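Local coordinates for beta-lactamase (Klebsiella pneumoniae, PDB 6KBY), which probably hydrolyses beta-lactam antibiotics as a class C serine enzyme, and here holds adenosine monophosphate in its active site, at residues G117-G122 / I273-M278; N320-T325 / Y350-R355; I342-N347 / T357-I362. All coordinates share one frame; numbering follows the deposited sequence.

Interaction 1 (G117-G122 / I273-M278); sequences GTHTSG and ITQDLM
Against helix 72-86, at whose start the SxxK pattern of this class C beta-lactamase lies, Gly117, Thr118 and His119 meet Gln275, Leu277 and Met278. The first group lies at the turn from helix 113-117 into the loop that follows; the second lies on and just after the short strand 273-275. The contact is buried and lies next to the active site. One backbone hydrogen bond joins the two segments: Met278 N donates to Gly117 O at 3.1 Å. The donor sits nearly along the C=O axis, and the N-H is bent to 140°. Beside it, Leu277 CD1 rests 4.0 Å from Gly117 CA. Gln275 reaches across with CG anti to its backbone N (chi1 178°). This places its CG 3.4 Å from Thr118 O, and a bend at chi2 turns the amide toward His119. There Gln275 OE1 meets the edge of the imidazole ring, 3.7 Å from His119 CD2. Ring and amide planes stand 84° apart. Both ends of the amide are tied: OE1 accepts from Arg154 NE, and NE2 gives a nearly straight bond of 3.0 Å to the carbonyl O of Asp276. The side chain of Met278 crosses His119 at about a right angle. Its sulfur makes an oblique sulfur-aromatic contact, with Met278 SD 3.4 Å from His119 NE2. The same ring meets Tyr156, a residue of the AMP site, and touches Lys74. His119 is therefore a second-shell neighbour of the ligand pocket; Gln275 and Met278 pack against it and probably help to hold its ring. Thr118 OG1 is hydrogen-bonded to Leu114 O. One water lies in the imidazole plane, 2.8 Å from His119 NE2, and donates to Met278 O at 2.7 Å.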
loop_
_atom_site.group_PDB
_atom_site.type_symbol
_atom_site.label_atom_id
_atom_site.label_comp_id
_atom_site.label_asym_id
_atom_site.label_seq_id
_atom_site.Cartn_x
_atom_site.Cartn_y
_atom_site.Cartn_z
ATOM N N GLY A 117 -11.904 3.756 5.765
ATOM C CA GLY A 117 -10.741 4.209 5.013
ATOM C C GLY A 117 -9.550 4.640 5.840
ATOM O O GLY A 117 -8.488 4.919 5.269
ATOM N N THR A 118 -9.707 4.699 7.164
ATOM C CA THR A 118 -8.673 5.180 8.069
ATOM C C THR A 118 -8.417 4.199 9.205
ATOM O O THR A 118 -7.743 4.558 10.172
ATOM C CB THR A 118 -9.057 6.550 8.649
ATOM O OG1 THR A 118 -10.314 6.442 9.318
ATOM C CG2 THR A 118 -9.137 7.621 7.553
ATOM N N HIS A 119 -8.957 2.980 9.117
ATOM C CA HIS A 119 -8.790 1.956 10.150
ATOM C C HIS A 119 -9.402 2.368 11.481
ATOM O O HIS A 119 -8.954 1.917 12.538
ATOM C CB HIS A 119 -7.333 1.538 10.343
ATOM C CG HIS A 119 -6.657 1.119 9.086
ATOM N ND1 HIS A 119 -7.068 0.038 8.337
ATOM C CD2 HIS A 119 -5.578 1.641 8.452
ATOM C CE1 HIS A 119 -6.268 -0.082 7.288
ATOM N NE2 HIS A 119 -5.357 0.877 7.334
ATOM N N THR A 120 -10.445 3.195 11.456
ATOM C CA THR A 120 -11.082 3.628 12.693
ATOM C C THR A 120 -12.491 3.073 12.882
ATOM O O THR A 120 -13.220 3.546 13.760
ATOM C CB THR A 120 -11.053 5.157 12.837
ATOM O OG1 THR A 120 -11.686 5.776 11.706
ATOM C CG2 THR A 120 -9.619 5.664 12.978
ATOM N N SER A 121 -12.890 2.059 12.107
ATOM C CA SER A 121 -14.189 1.444 12.369
ATOM C C SER A 121 -14.176 0.581 13.620
ATOM O O SER A 121 -15.206 0.457 14.291
ATOM C CB SER A 121 -14.683 0.613 11.182
ATOM O OG SER A 121 -13.954 -0.602 11.041
ATOM N N GLY A 122 -13.042 -0.042 13.936
ATOM C CA GLY A 122 -12.979 -1.047 14.976
ATOM C C GLY A 122 -13.080 -2.478 14.489
ATOM O O GLY A 122 -12.983 -3.399 15.310
ATOM N N ILE A 273 1.936 8.712 13.900
ATOM C CA ILE A 273 1.540 8.853 12.506
ATOM C C ILE A 273 0.329 9.759 12.346
ATOM O O ILE A 273 -0.497 9.949 13.251
ATOM C CB ILE A 273 1.296 7.513 11.778
ATOM C CG1 ILE A 273 0.000 6.849 12.245
ATOM C CG2 ILE A 273 2.493 6.595 11.929
ATOM C CD1 ILE A 273 -0.444 5.710 11.329
ATOM N N THR A 274 0.228 10.302 11.141
ATOM C CA THR A 274 -1.007 10.848 10.610
ATOM C C THR A 274 -1.577 9.818 9.646
ATOM O O THR A 274 -0.888 9.385 8.708
ATOM C CB THR A 274 -0.711 12.163 9.902
ATOM O OG1 THR A 274 -0.211 13.104 10.865
ATOM C CG2 THR A 274 -1.955 12.721 9.214
ATOM N N GLN A 275 -2.799 9.376 9.929
ATOM C CA GLN A 275 -3.489 8.407 9.091
ATOM C C GLN A 275 -4.238 9.161 7.999
ATOM O O GLN A 275 -5.147 9.953 8.292
ATOM C CB GLN A 275 -4.455 7.575 9.931
ATOM C CG GLN A 275 -5.255 6.575 9.114
ATOM C CD GLN A 275 -4.387 5.489 8.524
ATOM O OE1 GLN A 275 -3.761 4.709 9.252
ATOM N NE2 GLN A 275 -4.332 5.434 7.199
ATOM N N ASP A 276 -3.827 8.936 6.750
ATOM C CA ASP A 276 -4.504 9.465 5.574
ATOM C C ASP A 276 -5.521 8.424 5.094
ATOM O O ASP A 276 -5.933 7.553 5.863
ATOM C CB ASP A 276 -3.491 9.809 4.475
ATOM C CG ASP A 276 -2.351 10.724 4.930
ATOM O OD1 ASP A 276 -2.404 11.395 5.985
ATOM O OD2 ASP A 276 -1.355 10.748 4.156
ATOM N N LEU A 277 -5.933 8.482 3.828
ATOM C CA LEU A 277 -6.813 7.448 3.284
ATOM C C LEU A 277 -5.890 6.303 2.882
ATOM O O LEU A 277 -5.276 6.299 1.806
ATOM C CB LEU A 277 -7.640 7.971 2.113
ATOM C CG LEU A 277 -8.985 7.255 1.951
ATOM C CD1 LEU A 277 -9.935 7.586 3.099
ATOM C CD2 LEU A 277 -9.633 7.580 0.612
ATOM N N MET A 278 -5.756 5.341 3.804
ATOM C CA MET A 278 -4.834 4.204 3.736
ATOM C C MET A 278 -3.349 4.567 3.816
ATOM O O MET A 278 -2.618 3.932 4.583
ATOM C CB MET A 278 -5.150 3.257 2.573
ATOM C CG MET A 278 -6.484 2.544 2.763
ATOM S SD MET A 278 -6.430 1.413 4.162
ATOM C CE MET A 278 -8.149 1.416 4.676
HETATM O O HOH W 1 -2.907 1.958 6.414
#

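Interaction 2 (N320-T325 / Y350-R355); sequences NKTGST and YSIDQR. With AMP (adenosine monophosphate), chain B.
Arg355 CG stands anti to its carbonyl carbon (chi1 -53°), and the chain then runs extended to NE, which carries the guanidinium from the first turn of helix 352-364 to Ser324. Ser324 OG is also anti to its carbonyl carbon (chi1 -46°), and this puts it in the guanidinium plane. The strand holds Lys321, Thr322 and Gly323, consistent with the KTG motif of class C beta-lactamases, and Ser324 follows it. Arg355 grips Ser324 OG end-on with two nitrogens, NH2 at 2.9 Å and NH1 at 3.0 Å. Its NE-NH2 edge takes Tyr350 O side-on, with NH2 to Tyr350 O at 2.8 Å and NE to Tyr350 O at 2.9 Å. NH1 also donates to Ala330 O on the adjacent strand. These bonds would fix the rotation of the guanidinium. Ile352 CG1 lies over one of its faces. Ile352 also meets the strand itself, with CG2 3.8 Å from Thr322 CG2. The side chain of Ser324 is held by Arg355, while its backbone meets the ligand. Ser324 O accepts from AMP O3' at 2.6 Å. Ser324 N donates to AMP O1P at 2.7 Å, with an N-H...O angle of 164°.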
loop_
_atom_site.group_PDB
_atom_site.type_symbol
_atom_site.label_atom_id
_atom_site.label_comp_id
_atom_site.label_asym_id
_atom_site.label_seq_id
_atom_site.Cartn_x
_atom_site.Cartn_y
_atom_site.Cartn_z
ATOM N N ASN A 320 4.165 6.844 3.447
ATOM C CA ASN A 320 4.678 5.487 3.320
ATOM C C ASN A 320 3.594 4.441 3.519
ATOM O O ASN A 320 2.511 4.723 4.042
ATOM C CB ASN A 320 5.923 5.237 4.195
ATOM C CG ASN A 320 5.654 5.112 5.713
ATOM O OD1 ASN A 320 6.583 4.738 6.433
ATOM N ND2 ASN A 320 4.449 5.422 6.198
ATOM N N LYS A 321 3.914 3.220 3.084
ATOM C CA LYS A 321 3.064 2.068 3.348
ATOM C C LYS A 321 3.892 0.797 3.236
ATOM O O LYS A 321 4.658 0.625 2.283
ATOM C CB LYS A 321 1.892 2.002 2.363
ATOM C CG LYS A 321 0.878 0.901 2.695
ATOM C CD LYS A 321 0.031 1.237 3.927
ATOM C CE LYS A 321 -0.799 0.048 4.396
ATOM N NZ LYS A 321 0.028 -0.970 5.091
ATOM N N THR A 322 3.720 -0.098 4.205
ATOM C CA THR A 322 4.275 -1.441 4.159
ATOM C C THR A 322 3.274 -2.412 3.538
ATOM O O THR A 322 2.056 -2.204 3.569
ATOM C CB THR A 322 4.604 -1.929 5.570
ATOM O OG1 THR A 322 3.449 -1.766 6.399
ATOM C CG2 THR A 322 5.785 -1.161 6.170
ATOM N N GLY A 323 3.804 -3.512 3.011
ATOM C CA GLY A 323 2.944 -4.592 2.571
ATOM C C GLY A 323 3.658 -5.923 2.615
ATOM O O GLY A 323 4.852 -6.000 2.305
ATOM N N SER A 324 2.941 -6.979 2.993
ATOM C CA SER A 324 3.549 -8.300 3.059
ATOM C C SER A 324 2.517 -9.354 2.697
ATOM O O SER A 324 1.314 -9.131 2.806
ATOM C CB SER A 324 4.078 -8.632 4.461
ATOM O OG SER A 324 4.818 -7.556 5.016
ATOM N N THR A 325 3.013 -10.508 2.267
ATOM C CA THR A 325 2.253 -11.752 2.250
ATOM C C THR A 325 3.124 -12.811 2.917
ATOM O O THR A 325 4.240 -12.530 3.361
ATOM C CB THR A 325 1.882 -12.188 0.828
ATOM O OG1 THR A 325 3.085 -12.495 0.119
ATOM C CG2 THR A 325 1.109 -11.100 0.082
ATOM N N TYR A 350 10.489 -10.219 5.223
ATOM C CA TYR A 350 11.474 -9.890 6.244
ATOM C C TYR A 350 11.001 -8.664 7.019
ATOM O O TYR A 350 10.111 -7.933 6.580
ATOM C CB TYR A 350 12.861 -9.679 5.618
ATOM C CG TYR A 350 12.948 -8.448 4.747
ATOM C CD1 TYR A 350 12.376 -8.416 3.478
ATOM C CD2 TYR A 350 13.595 -7.309 5.200
ATOM C CE1 TYR A 350 12.445 -7.279 2.694
ATOM C CE2 TYR A 350 13.667 -6.172 4.420
ATOM C CZ TYR A 350 13.091 -6.162 3.169
ATOM O OH TYR A 350 13.164 -5.019 2.409
ATOM N N SER A 351 11.601 -8.438 8.180
ATOM C CA SER A 351 10.973 -7.561 9.160
ATOM C C SER A 351 10.865 -6.112 8.690
ATOM O O SER A 351 11.737 -5.574 7.998
ATOM C CB SER A 351 11.675 -7.647 10.514
ATOM O OG SER A 351 13.007 -7.191 10.428
ATOM N N ILE A 352 9.766 -5.482 9.091
ATOM C CA ILE A 352 9.461 -4.123 8.660
ATOM C C ILE A 352 10.531 -3.136 9.106
ATOM O O ILE A 352 10.877 -2.211 8.365
ATOM C CB ILE A 352 8.050 -3.726 9.129
ATOM C CG1 ILE A 352 7.007 -4.343 8.192
ATOM C CG2 ILE A 352 7.898 -2.223 9.175
ATOM C CD1 ILE A 352 5.589 -4.253 8.707
ATOM N N ASP A 353 11.079 -3.311 10.314
ATOM C CA ASP A 353 12.108 -2.381 10.778
ATOM C C ASP A 353 13.281 -2.317 9.805
ATOM O O ASP A 353 13.861 -1.248 9.591
ATOM C CB ASP A 353 12.588 -2.761 12.180
ATOM C CG ASP A 353 13.402 -4.030 12.189
ATOM O OD1 ASP A 353 12.832 -5.088 11.876
ATOM O OD2 ASP A 353 14.614 -3.971 12.492
ATOM N N GLN A 354 13.638 -3.450 9.196
ATOM C CA GLN A 354 14.724 -3.448 8.223
ATOM C C GLN A 354 14.327 -2.736 6.935
ATOM O O GLN A 354 15.139 -2.005 6.354
ATOM C CB GLN A 354 15.166 -4.875 7.925
ATOM C CG GLN A 354 15.758 -5.586 9.115
ATOM C CD GLN A 354 16.217 -6.966 8.740
ATOM O OE1 GLN A 354 17.326 -7.145 8.246
ATOM N NE2 GLN A 354 15.354 -7.947 8.940
ATOM N N ARG A 355 13.096 -2.953 6.458
ATOM C CA ARG A 355 12.637 -2.246 5.262
ATOM C C ARG A 355 12.724 -0.744 5.469
ATOM O O ARG A 355 13.248 -0.005 4.624
ATOM C CB ARG A 355 11.181 -2.610 4.956
ATOM C CG ARG A 355 10.908 -4.089 4.866
ATOM C CD ARG A 355 9.457 -4.381 4.530
ATOM N NE ARG A 355 9.106 -5.732 4.949
ATOM C CZ ARG A 355 7.879 -6.244 4.878
ATOM N NH1 ARG A 355 6.878 -5.525 4.378
ATOM N NH2 ARG A 355 7.658 -7.480 5.313
HETATM P P AMP B . -0.583 -5.970 4.926
HETATM O O1P AMP B . 0.505 -6.490 4.038
HETATM O O2P AMP B . -0.196 -5.195 6.158
HETATM O "O5'" AMP B . -1.578 -7.146 5.312
HETATM C "C5'" AMP B . -2.073 -8.024 4.311
HETATM C "C4'" AMP B . -1.474 -9.401 4.430
HETATM O "O4'" AMP B . -1.972 -10.054 5.629
HETATM C "C3'" AMP B . -1.827 -10.363 3.303
HETATM O "O3'" AMP B . -1.010 -10.201 2.159
HETATM C "C2'" AMP B . -1.706 -11.725 3.968
HETATM O "O2'" AMP B . -0.342 -12.112 4.081
HETATM C "C1'" AMP B . -2.237 -11.417 5.366
HETATM N N9 AMP B . -3.696 -11.622 5.452
HETATM C C8 AMP B . -4.622 -10.650 5.610
HETATM N N7 AMP B . -5.876 -11.172 5.655
HETATM C C5 AMP B . -5.754 -12.508 5.519
HETATM C C6 AMP B . -6.684 -13.658 5.480
HETATM N N6 AMP B . -8.020 -13.474 5.592
HETATM N N1 AMP B . -6.153 -14.894 5.321
HETATM C C2 AMP B . -4.823 -15.086 5.205
HETATM N N3 AMP B . -3.921 -14.085 5.234
HETATM C C4 AMP B . -4.319 -12.799 5.387
#

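Interaction 3 (I342-N347 / T357-I362); sequences IVMLAN and TVAYKI
Ile342 and Met344 of strand 340-346 meet Val358, Ala359 and Ile362 of helix 352-364, and no polar bond is involved. The two isoleucines touch tip to tip, with Ile342 CD1 3.6 Å from Ile362 CD1, and their side chains cross at about a right angle. Ile342 CG1 is anti to the backbone N (chi1 -175°), which sends that branch to Ile362. The other branch, CG2, lies 4.0 Å from Ala359 CB. Met344 flanks the same methyl, with its SD 3.8 Å from Ala359 CB. A bend at chi3 (57°) then turns its CE to Val358, 3.7 Å from Val358 CG1. This is the C-terminal helix packed on the antiparallel sheet of the beta-lactamase fold. The strand and helix segments run roughly antiparallel, at 146°, and their axes come within 9.7 Å. The sheet holds the strand on both edges: Ile342 and Met344 bond by backbone to strand 328-335, while Val343 and Leu345 bond to strand 34-41. Helix 11-30 lies beside the C-terminal helix, where its Leu22 touches Val358 and Ile362. The side chains of Val343 and Leu345 touch helix 234-244, both meeting Leu237.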
loop_
_atom_site.group_PDB
_atom_site.type_symbol
_atom_site.label_atom_id
_atom_site.label_comp_id
_atom_site.label_asym_id
_atom_site.label_seq_id
_atom_site.Cartn_x
_atom_site.Cartn_y
_atom_site.Cartn_z
ATOM N N ILE A 342 10.953 5.752 -3.063
ATOM C CA ILE A 342 11.577 4.444 -3.146
ATOM C C ILE A 342 10.509 3.363 -3.065
ATOM O O ILE A 342 9.529 3.480 -2.317
ATOM C CB ILE A 342 12.664 4.258 -2.067
ATOM C CG1 ILE A 342 13.392 2.926 -2.249
ATOM C CG2 ILE A 342 12.089 4.383 -0.663
ATOM C CD1 ILE A 342 14.612 2.796 -1.370
ATOM N N VAL A 343 10.714 2.311 -3.855
ATOM C CA VAL A 343 9.948 1.075 -3.802
ATOM C C VAL A 343 10.946 -0.046 -3.532
ATOM O O VAL A 343 11.944 -0.169 -4.251
ATOM C CB VAL A 343 9.243 0.816 -5.147
ATOM C CG1 VAL A 343 8.424 -0.463 -5.088
ATOM C CG2 VAL A 343 8.391 2.006 -5.559
ATOM N N MET A 344 10.686 -0.866 -2.513
ATOM C CA MET A 344 11.529 -2.019 -2.217
ATOM C C MET A 344 10.652 -3.258 -2.228
ATOM O O MET A 344 9.758 -3.382 -1.386
ATOM C CB MET A 344 12.184 -1.871 -0.845
ATOM C CG MET A 344 13.163 -0.721 -0.743
ATOM S SD MET A 344 13.546 -0.265 0.961
ATOM C CE MET A 344 14.162 -1.813 1.625
ATOM N N LEU A 345 10.917 -4.173 -3.161
ATOM C CA LEU A 345 10.156 -5.407 -3.285
ATOM C C LEU A 345 11.067 -6.600 -3.041
ATOM O O LEU A 345 12.190 -6.648 -3.554
ATOM C CB LEU A 345 9.542 -5.535 -4.677
ATOM C CG LEU A 345 8.724 -4.333 -5.147
ATOM C CD1 LEU A 345 8.115 -4.612 -6.506
ATOM C CD2 LEU A 345 7.650 -3.973 -4.134
ATOM N N ALA A 346 10.573 -7.570 -2.276
ATOM C CA ALA A 346 11.313 -8.783 -1.961
ATOM C C ALA A 346 10.368 -9.973 -2.002
ATOM O O ALA A 346 9.188 -9.858 -1.648
ATOM C CB ALA A 346 11.922 -8.722 -0.558
ATOM N N ASN A 347 10.904 -11.131 -2.397
ATOM C CA ASN A 347 10.160 -12.389 -2.347
ATOM C C ASN A 347 10.485 -13.219 -1.105
ATOM O O ASN A 347 10.532 -14.460 -1.135
ATOM C CB ASN A 347 10.278 -13.188 -3.643
ATOM C CG ASN A 347 11.688 -13.632 -3.943
ATOM O OD1 ASN A 347 12.635 -13.219 -3.271
ATOM N ND2 ASN A 347 11.842 -14.461 -4.978
ATOM N N THR A 357 14.398 1.018 7.755
ATOM C CA THR A 357 15.747 1.520 7.995
ATOM C C THR A 357 16.525 1.659 6.689
ATOM O O THR A 357 17.192 2.674 6.444
ATOM C CB THR A 357 16.470 0.596 8.980
ATOM O OG1 THR A 357 15.787 0.608 10.240
ATOM C CG2 THR A 357 17.914 1.049 9.180
ATOM N N VAL A 358 16.459 0.638 5.834
ATOM C CA VAL A 358 17.145 0.704 4.547
ATOM C C VAL A 358 16.608 1.856 3.706
ATOM O O VAL A 358 17.374 2.635 3.126
ATOM C CB VAL A 358 17.051 -0.650 3.823
ATOM C CG1 VAL A 358 17.490 -0.517 2.379
ATOM C CG2 VAL A 358 17.901 -1.691 4.542
ATOM N N ALA A 359 15.280 1.997 3.648
ATOM C CA ALA A 359 14.692 3.088 2.877
ATOM C C ALA A 359 15.127 4.446 3.417
ATOM O O ALA A 359 15.421 5.370 2.647
ATOM C CB ALA A 359 13.169 2.973 2.899
ATOM N N TYR A 360 15.141 4.596 4.742
ATOM C CA TYR A 360 15.567 5.850 5.350
ATOM C C TYR A 360 17.009 6.175 4.977
ATOM O O TYR A 360 17.327 7.316 4.618
ATOM C CB TYR A 360 15.394 5.746 6.868
ATOM C CG TYR A 360 15.879 6.960 7.619
ATOM C CD1 TYR A 360 15.074 8.080 7.771
ATOM C CD2 TYR A 360 17.144 6.989 8.179
ATOM C CE1 TYR A 360 15.528 9.201 8.466
ATOM C CE2 TYR A 360 17.603 8.093 8.865
ATOM C CZ TYR A 360 16.796 9.191 9.006
ATOM O OH TYR A 360 17.268 10.288 9.695
ATOM N N LYS A 361 17.895 5.179 5.045
ATOM C CA LYS A 361 19.287 5.415 4.681
ATOM C C LYS A 361 19.416 5.800 3.215
ATOM O O LYS A 361 20.197 6.694 2.868
ATOM C CB LYS A 361 20.122 4.181 4.997
ATOM C CG LYS A 361 20.302 3.935 6.483
ATOM C CD LYS A 361 20.991 2.604 6.702
ATOM C CE LYS A 361 21.278 2.335 8.164
ATOM N NZ LYS A 361 21.801 0.952 8.359
ATOM N N ILE A 362 18.677 5.132 2.334
ATOM C CA ILE A 362 18.770 5.446 0.913
ATOM C C ILE A 362 18.269 6.859 0.636
ATOM O O ILE A 362 18.965 7.667 0.008
ATOM C CB ILE A 362 18.039 4.392 0.065
ATOM C CG1 ILE A 362 18.770 3.056 0.154
ATOM C CG2 ILE A 362 17.954 4.853 -1.388
ATOM C CD1 ILE A 362 17.998 1.897 -0.437
#

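All three contacts reach the one antiparallel sheet. Interactions 2 and 3 share helix 352-364, and their centres lie 9 Å apart. They touch where Met344 CE packs 3.4 Å from Tyr350 OH and 3.6 Å from Arg355 O. Interaction 1 has its centre 18 Å from that of interaction 2, yet the two also touch, with Met278 O 3.8 Å from Lys321 CD. Tyr156 links them further: its ring meets that of His119, and its OH is hydrogen-bonded to Lys321 NZ and to AMP. Interaction 2 contacts the ligand directly. The side chain of His119 in interaction 1 stays about 8 Å from AMP, and that of Met344 in interaction 3 about 13 Å.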